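Local coordinates for thioredoxin family protein (Streptococcus pneumoniae tigr4, PDB 2YP6), which is a surface-exposed thioredoxin-fold lipoprotein, Etrx2, that serves in resistance to extracellular oxidative stress and in maintaining virulence, at the 3-Cyclohexyl-1-Propylphosphocholine site. Residues are numbered along the deposited sequence; one frame, centred on the assembly and turned at random.

The 3-Cyclohexyl-1-Propylphosphocholine site. Residues 80, 112-114, 144. With C6W (3-Cyclohexyl-1-Propylphosphocholine), chain B.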
loop_
_atom_site.group_PDB
_atom_site.type_symbol
_atom_site.label_atom_id
_atom_site.label_comp_id
_atom_site.label_asym_id
_atom_site.label_seq_id
_atom_site.Cartn_x
_atom_site.Cartn_y
_atom_site.Cartn_z
ATOM N N TRP A 80 8.731 -5.701 -10.271
ATOM C CA TRP A 80 10.059 -5.592 -10.889
ATOM C C TRP A 80 11.086 -4.866 -10.047
ATOM O O TRP A 80 12.255 -4.826 -10.392
ATOM C CB TRP A 80 9.980 -4.896 -12.263
ATOM C CG TRP A 80 9.216 -3.607 -12.302
ATOM C CD1 TRP A 80 7.934 -3.430 -12.753
ATOM C CD2 TRP A 80 9.676 -2.305 -11.892
ATOM N NE1 TRP A 80 7.577 -2.116 -12.647
ATOM C CE2 TRP A 80 8.616 -1.408 -12.116
ATOM C CE3 TRP A 80 10.873 -1.821 -11.359
ATOM C CZ2 TRP A 80 8.718 -0.045 -11.821
ATOM C CZ3 TRP A 80 10.974 -0.468 -11.075
ATOM C CH2 TRP A 80 9.903 0.402 -11.308
ATOM N N ILE A 112 1.440 -1.962 -16.378
ATOM C CA ILE A 112 1.907 -0.629 -16.683
ATOM C C ILE A 112 3.393 -0.494 -16.422
ATOM O O ILE A 112 3.894 -0.881 -15.354
ATOM C CB ILE A 112 1.094 0.428 -15.925
ATOM C CG1 ILE A 112 -0.341 0.388 -16.463
ATOM C CG2 ILE A 112 1.698 1.800 -16.118
ATOM C CD1 ILE A 112 -1.299 1.117 -15.677
ATOM N N GLN A 113 4.077 0.039 -17.431
ATOM C CA GLN A 113 5.517 0.289 -17.383
ATOM C C GLN A 113 6.286 -0.919 -16.868
ATOM O O GLN A 113 7.161 -0.803 -16.002
ATOM C CB GLN A 113 5.835 1.536 -16.542
ATOM C CG GLN A 113 6.957 2.359 -17.132
ATOM C CD GLN A 113 6.592 3.041 -18.444
ATOM O OE1 GLN A 113 5.463 2.933 -18.927
ATOM N NE2 GLN A 113 7.551 3.738 -19.032
ATOM N N GLY A 114 5.945 -2.087 -17.397
ATOM C CA GLY A 114 6.693 -3.288 -17.099
ATOM C C GLY A 114 6.129 -4.177 -16.022
ATOM O O GLY A 114 6.618 -5.284 -15.858
ATOM N N PHE A 144 -1.528 5.976 -8.591
ATOM C CA PHE A 144 -0.116 6.354 -8.621
ATOM C C PHE A 144 0.047 7.834 -8.985
ATOM O O PHE A 144 0.894 8.517 -8.437
ATOM C CB PHE A 144 0.668 5.526 -9.643
ATOM C CG PHE A 144 1.208 4.212 -9.099
ATOM C CD1 PHE A 144 0.377 3.116 -8.940
ATOM C CD2 PHE A 144 2.557 4.074 -8.789
ATOM C CE1 PHE A 144 0.873 1.895 -8.461
ATOM C CE2 PHE A 144 3.067 2.854 -8.322
ATOM C CZ PHE A 144 2.224 1.763 -8.159
HETATM C C2 C6W B . 12.434 -1.825 -15.116
HETATM C C3 C6W B . 9.955 -1.859 -16.028
HETATM C C1 C6W B . 11.789 -0.722 -17.113
HETATM C C4 C6W B . 10.904 -0.624 -14.825
HETATM C C5 C6W B . 11.275 0.865 -14.977
HETATM C C10 C6W B . 5.673 3.237 -11.996
HETATM C CAI C6W B . 5.216 4.741 -13.916
HETATM C C13 C6W B . 3.742 4.403 -13.794
HETATM C C6 C6W B . 9.051 4.409 -15.285
HETATM C C7 C6W B . 8.313 3.609 -14.195
HETATM C C9 C6W B . 6.137 4.182 -13.058
HETATM O O3 C6W B . 12.449 3.141 -16.557
HETATM P P C6W B . 10.957 3.004 -16.394
HETATM O O4 C6W B . 10.501 3.338 -17.773
HETATM O O1 C6W B . 10.562 1.512 -15.989
HETATM N N C6W B . 11.349 -1.468 -15.955
HETATM O O2 C6W B . 10.413 4.049 -15.312
HETATM C C8 C6W B . 7.605 4.540 -13.194
HETATM C C12 C6W B . 3.313 3.522 -12.809
HETATM C C11 C6W B . 4.304 2.918 -11.880
#
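C6W (3-cyclohexyl-1-propylphosphocholine, Cyclofos 3), a phosphocholine detergent that may come from purification or crystallisation, binds in a pocket beside the thioredoxin active-site motif Trp80-Cys-Gly-Pro-Cys, whose Cys81 and Cys84 form a disulfide. The ligand is poorly ordered, so its contacts are best read as approximate; about half of its surface, 257 of 524 Å², is buried by protein. Gln113 can be traced from root to tip along the linker. Its CB faces the propyl carbon C7 at 4.0 Å. One step out, CG packs on the same methylene and on its neighbour C6, 3.5 Å away. The chain then bends at chi2 (68°), which directs the terminal amide towards the phosphate: the amide carbon CD stands 4.0 Å from C6W O4, a non-ester phosphate oxygen. NE2 donates to O4 at 3.2 Å, a long but fairly straight hydrogen bond (164° at H). O4 lies 10° out of the Gln113 amide plane. At the choline end, C4, the methylene bonded to the ammonium N, sits over the Trp80 indole face, 3.4 Å from the six-membered ring centroid, a CH-pi contact that the ammonium charge may strengthen, although the choline model is strained. At the opposite end, the ligand's six-membered ring, named cyclohexyl but modelled nearly flat, reaches hydrophobic side chains: Ile112 offers its CG2 methyl, 4.0 Å from C13, while C11 lies above the ring plane of Phe144, on helix 142-146, displaced past the CD2-CE2 rim, 3.7 Å from CD2.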